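HRDC domain-containing protein (Bifidobacterium adolescentis ATCC 15703, PDB 3CYM) is of unknown function but resembles ribonuclease D and probably binds nucleic acid and acts as a 3'-5' exonuclease. Local coordinates at residues 375-380 against 385-390; 141-146 against 180-185. All coordinates share one frame; numbering follows the deposited sequence.

Contact 1: residues 375-380 against 385-390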
# COMPACT_ATOMS: atom_id res chain seq x y z
N GLN A 375 11.83 17.88 -19.58
CA GLN A 375 11.79 18.01 -21.03
C GLN A 375 11.50 16.66 -21.70
O GLN A 375 10.71 16.59 -22.64
CB GLN A 375 13.09 18.63 -21.55
CG GLN A 375 13.02 19.08 -23.01
CD GLN A 375 11.85 20.01 -23.29
OE1 GLN A 375 11.81 21.13 -22.79
NE2 GLN A 375 10.89 19.54 -24.08
N ILE A 376 12.11 15.59 -21.18
CA ILE A 376 11.90 14.23 -21.69
C ILE A 376 10.46 13.75 -21.42
O ILE A 376 9.83 13.13 -22.27
CB ILE A 376 12.95 13.23 -21.12
CG1 ILE A 376 14.36 13.61 -21.60
CG2 ILE A 376 12.60 11.80 -21.52
CD1 ILE A 376 15.51 12.83 -20.98
N ALA A 377 9.96 14.09 -20.23
CA ALA A 377 8.59 13.85 -19.82
C ALA A 377 7.59 14.41 -20.83
O ALA A 377 6.69 13.70 -21.25
CB ALA A 377 8.35 14.43 -18.45
N GLU A 378 7.77 15.68 -21.20
CA GLU A 378 6.99 16.35 -22.25
C GLU A 378 7.08 15.66 -23.61
O GLU A 378 6.06 15.31 -24.18
CB GLU A 378 7.46 17.79 -22.42
CG GLU A 378 6.58 18.83 -21.79
CD GLU A 378 6.74 20.18 -22.46
OE1 GLU A 378 5.71 20.82 -22.75
OE2 GLU A 378 7.90 20.60 -22.70
N ASP A 379 8.30 15.47 -24.10
CA ASP A 379 8.54 14.92 -25.44
C ASP A 379 8.04 13.49 -25.62
O ASP A 379 7.77 13.07 -26.75
CB ASP A 379 10.02 15.00 -25.79
CG ASP A 379 10.56 16.43 -25.80
OD1 ASP A 379 11.79 16.60 -25.72
OD2 ASP A 379 9.75 17.39 -25.88
N THR A 380 7.93 12.75 -24.52
CA THR A 380 7.38 11.39 -24.55
C THR A 380 5.96 11.29 -23.98
O THR A 380 5.35 10.22 -24.04
CB THR A 380 8.29 10.38 -23.81
OG1 THR A 380 8.25 10.65 -22.40
CG2 THR A 380 9.74 10.46 -24.32
N GLU A 385 7.46 11.94 -12.82
CA GLU A 385 7.77 11.02 -11.73
C GLU A 385 7.81 9.57 -12.20
O GLU A 385 8.45 8.74 -11.56
CB GLU A 385 6.82 11.19 -10.53
CG GLU A 385 5.42 10.58 -10.66
CD GLU A 385 4.56 10.81 -9.41
OE1 GLU A 385 5.07 11.40 -8.43
OE2 GLU A 385 3.38 10.41 -9.40
N ILE A 386 7.16 9.28 -13.33
CA ILE A 386 7.13 7.93 -13.93
C ILE A 386 8.37 7.68 -14.82
O ILE A 386 8.91 6.57 -14.83
CB ILE A 386 5.77 7.70 -14.69
CG1 ILE A 386 4.62 7.59 -13.68
CG2 ILE A 386 5.78 6.46 -15.59
CD1 ILE A 386 4.65 6.34 -12.77
N VAL A 387 8.81 8.72 -15.54
CA VAL A 387 10.03 8.70 -16.36
C VAL A 387 11.24 8.16 -15.57
O VAL A 387 11.97 7.29 -16.05
CB VAL A 387 10.35 10.12 -16.94
CG1 VAL A 387 11.69 10.13 -17.64
CG2 VAL A 387 9.28 10.56 -17.90
N ILE A 388 11.41 8.67 -14.35
CA ILE A 388 12.36 8.15 -13.37
C ILE A 388 11.93 8.67 -12.00
O ILE A 388 11.37 9.77 -11.90
CB ILE A 388 13.84 8.53 -13.70
CG1 ILE A 388 14.82 7.80 -12.75
CG2 ILE A 388 14.04 10.05 -13.74
CD1 ILE A 388 16.18 7.60 -13.33
N LYS A 389 12.17 7.87 -10.95
CA LYS A 389 11.84 8.25 -9.57
C LYS A 389 12.63 9.48 -9.14
O LYS A 389 13.86 9.45 -9.14
CB LYS A 389 12.09 7.10 -8.60
CG LYS A 389 11.54 7.37 -7.20
CD LYS A 389 11.72 6.18 -6.28
CE LYS A 389 11.39 6.54 -4.85
NZ LYS A 389 11.89 5.47 -3.92
N PRO A 390 11.91 10.56 -8.77
CA PRO A 390 12.48 11.83 -8.37
C PRO A 390 13.62 11.73 -7.36
O PRO A 390 14.58 12.48 -7.48
CB PRO A 390 11.28 12.56 -7.77
CG PRO A 390 10.15 12.08 -8.62
CD PRO A 390 10.43 10.61 -8.74

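Contact 2: residues 141-146 against 180-185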
# COMPACT_ATOMS: atom_id res chain seq x y z
N HIS A 141 -12.27 5.75 -18.79
CA HIS A 141 -11.47 6.24 -19.90
C HIS A 141 -11.42 5.24 -21.05
O HIS A 141 -11.63 5.61 -22.20
CB HIS A 141 -10.06 6.60 -19.43
CG HIS A 141 -9.19 7.22 -20.48
ND1 HIS A 141 -8.35 6.48 -21.29
CD2 HIS A 141 -9.03 8.51 -20.86
CE1 HIS A 141 -7.71 7.28 -22.11
NE2 HIS A 141 -8.10 8.52 -21.87
N PHE A 142 -11.20 3.97 -20.74
CA PHE A 142 -10.93 2.96 -21.76
C PHE A 142 -12.14 2.13 -22.20
O PHE A 142 -12.18 1.64 -23.33
CB PHE A 142 -9.81 2.03 -21.29
CG PHE A 142 -8.46 2.70 -21.23
CD1 PHE A 142 -7.99 3.24 -20.04
CD2 PHE A 142 -7.66 2.78 -22.37
CE1 PHE A 142 -6.74 3.85 -19.98
CE2 PHE A 142 -6.41 3.39 -22.31
CZ PHE A 142 -5.95 3.93 -21.12
N LEU A 143 -13.12 1.96 -21.31
CA LEU A 143 -14.26 1.09 -21.58
C LEU A 143 -15.58 1.85 -21.61
O LEU A 143 -16.60 1.33 -22.05
CB LEU A 143 -14.31 -0.08 -20.57
CG LEU A 143 -13.01 -0.87 -20.32
CD1 LEU A 143 -13.20 -1.96 -19.27
CD2 LEU A 143 -12.43 -1.47 -21.62
N GLY A 144 -15.56 3.11 -21.14
CA GLY A 144 -16.77 3.92 -21.05
C GLY A 144 -17.74 3.37 -20.03
O GLY A 144 -18.96 3.49 -20.20
N LEU A 145 -17.21 2.75 -18.98
CA LEU A 145 -18.04 2.17 -17.93
C LEU A 145 -17.67 2.70 -16.55
O LEU A 145 -16.49 2.75 -16.19
CB LEU A 145 -17.96 0.64 -17.95
CG LEU A 145 -18.50 -0.12 -19.16
CD1 LEU A 145 -18.18 -1.59 -19.02
CD2 LEU A 145 -20.00 0.08 -19.34
N THR A 146 -18.69 3.09 -15.79
CA THR A 146 -18.54 3.71 -14.48
C THR A 146 -18.75 2.67 -13.37
O THR A 146 -19.74 1.93 -13.38
CB THR A 146 -19.56 4.89 -14.31
OG1 THR A 146 -19.32 5.88 -15.31
CG2 THR A 146 -19.45 5.54 -12.92
N GLU A 180 -6.95 -4.69 -19.68
CA GLU A 180 -5.64 -5.14 -20.18
C GLU A 180 -5.57 -5.11 -21.71
O GLU A 180 -4.60 -4.60 -22.26
CB GLU A 180 -5.29 -6.54 -19.66
CG GLU A 180 -4.15 -7.19 -20.46
CD GLU A 180 -3.77 -8.60 -20.03
OE1 GLU A 180 -2.56 -8.90 -20.06
OE2 GLU A 180 -4.66 -9.40 -19.70
N THR A 181 -6.61 -5.64 -22.36
CA THR A 181 -6.70 -5.72 -23.83
C THR A 181 -6.60 -4.34 -24.50
O THR A 181 -5.72 -4.14 -25.33
CB THR A 181 -7.99 -6.47 -24.27
OG1 THR A 181 -8.04 -7.76 -23.64
CG2 THR A 181 -8.02 -6.68 -25.78
N LYS A 182 -7.48 -3.42 -24.10
CA LYS A 182 -7.46 -2.02 -24.58
C LYS A 182 -6.15 -1.30 -24.26
O LYS A 182 -5.63 -0.57 -25.09
CB LYS A 182 -8.62 -1.22 -23.97
CG LYS A 182 -9.99 -1.53 -24.53
CD LYS A 182 -10.25 -0.84 -25.87
CE LYS A 182 -11.65 -1.17 -26.42
NZ LYS A 182 -11.75 -2.57 -26.91
N MET A 183 -5.64 -1.50 -23.04
CA MET A 183 -4.44 -0.80 -22.59
C MET A 183 -3.15 -1.32 -23.23
O MET A 183 -2.21 -0.55 -23.41
CB MET A 183 -4.34 -0.80 -21.05
CG MET A 183 -5.49 -0.09 -20.31
SD MET A 183 -5.25 -0.09 -18.52
CE MET A 183 -4.09 1.22 -18.47
N ARG A 184 -3.11 -2.60 -23.58
CA ARG A 184 -2.01 -3.18 -24.36
C ARG A 184 -1.96 -2.59 -25.76
O ARG A 184 -0.88 -2.23 -26.24
CB ARG A 184 -2.11 -4.70 -24.45
CG ARG A 184 -1.47 -5.42 -23.31
CD ARG A 184 -1.53 -6.93 -23.46
NE ARG A 184 -1.27 -7.57 -22.17
CZ ARG A 184 -0.06 -7.97 -21.76
NH1 ARG A 184 1.00 -7.81 -22.53
NH2 ARG A 184 0.08 -8.54 -20.56
N ALA A 185 -3.12 -2.51 -26.40
CA ALA A 185 -3.26 -1.94 -27.74
C ALA A 185 -2.79 -0.49 -27.78
O ALA A 185 -2.09 -0.10 -28.70
CB ALA A 185 -4.71 -2.06 -28.24

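Contact 1: residues 375-380 against 385-390
No ring lies where Val387 meets Ile376 and Ala377; beside this junction the peptide carbonyl of Ile376 takes two bonds, one on each face. Thr380 N comes from one face and Thr380 OG1 from the other, the hydroxyl making a 2.9 Å bond to Ile376 O with its donor tilted 31° from the carbonyl plane. Two bonds grip this oxygen in the last turn of helix 360-380; the hydroxyl bond, with a second one between Thr380 OG1 and Thr382 OG1, probably steadies the threonine side chain. Farther round the helix, the amide of Gln375 meets the carboxylate of Asp379: NE2 donates to OD2 at 3.0 Å, the acceptor lying in the amide plane while the donor stands above the carboxylate plane.

The junction itself is apolar, without a hydrogen bond across it. Val387 CB is directed at helix 360-380, and its two methyls divide the work. CG2, beside the valine's own backbone N, settles on Ala377, 3.9 Å from CA and 4.0 Å from CB. CG1, anti to that N (chi1 174°), turns to Ile376 and approaches its CG2 methyl at 4.3 Å. The small alanine lets the backbones come near, with 6.4 Å between Ala377 CA and Val387 CA. Leu423, Val424 and Ser427 of helix 418-433 also touch Ile376, and Val424 reaches Val387, so both residues share a third helix as neighbour.

The short helix 384-387 follows a tight turn and packs against the last turn of helix 360-380 before the chain passes through Ile388 and Lys389 to helix 390-397. This local helix packing is consistent with the all-helical, HRDC-like fold of the 3' to 5' exonuclease C-terminal domain.

Contact 2: residues 141-146 against 180-185
Phe142 lays one face of its ring over Met183, whose CG sits 3.9 Å from the ring centroid and only 1° off the normal, a nearly ideal CH-pi contact. The two side chains cross at about a right angle. Met183 SD stands above the same face at 4.7 Å from the centroid, a Met-aromatic contact, and the bend at chi3 (78°) brings the CE methyl back to 4.0 Å from Phe142 CE1, so that three successive atoms of the methionine follow the ring. The opposite face of Phe142 is met by its chain neighbour: His141 turns the edge of its imidazole to it, with ND1 over the ring centre. Held between the two, the phenyl has little freedom to tilt. Were Phe142 replaced by an alanine, Met183 would probably lose its aromatic partner, a gap would open between the two helices and the His141 ring would be freer to turn.

Beside this pair, Lys182 contributes its aliphatic stem. Its CG rests 3.8 Å from Leu143 CD2 and 4.0 Å from Phe142 O, while the bends at chi2 and chi4 carry the ammonium end away from helix 135-143. On another side of helix 176-190, Arg184 holds Glu180 in a side-on salt bridge, NH2 at 2.7 Å and NE at 2.8 Å from the same OE1; Glu180 OE2 is hydrogen-bonded to Ser40 OG.

Gly144, with positive phi, links the helix to strand 145-146, which pairs in parallel with strand 8-9. Helix 176-190 thus has the end of helix 135-143 on one flank, helix 121-127 against Met183, and strands 95-98 and 117-120 of the central sheet beneath Glu180 and Arg184.

After strand 8-9, which later pairs with strand 145-146, the chain builds the mixed sheet, including Asp44 and Glu46 of the sodium site, before reaching contact 2. That contact closes a loop of 33 residues containing helix 163-174, which brings Asp172 to the same site, and ties two helices of the exonuclease domain together. Contact 1 follows much later and closes a turn of just four residues within the C-terminal HRDC-like domain. The two are in series, neither nested nor crossed. Their centres lie 23 Å apart. The nearest atoms of contacts 1 and 2 are about 12 Å apart; Lys192, just beyond helix 176-190, bridges toward contact 1 by a hydrogen bond to Thr380 O.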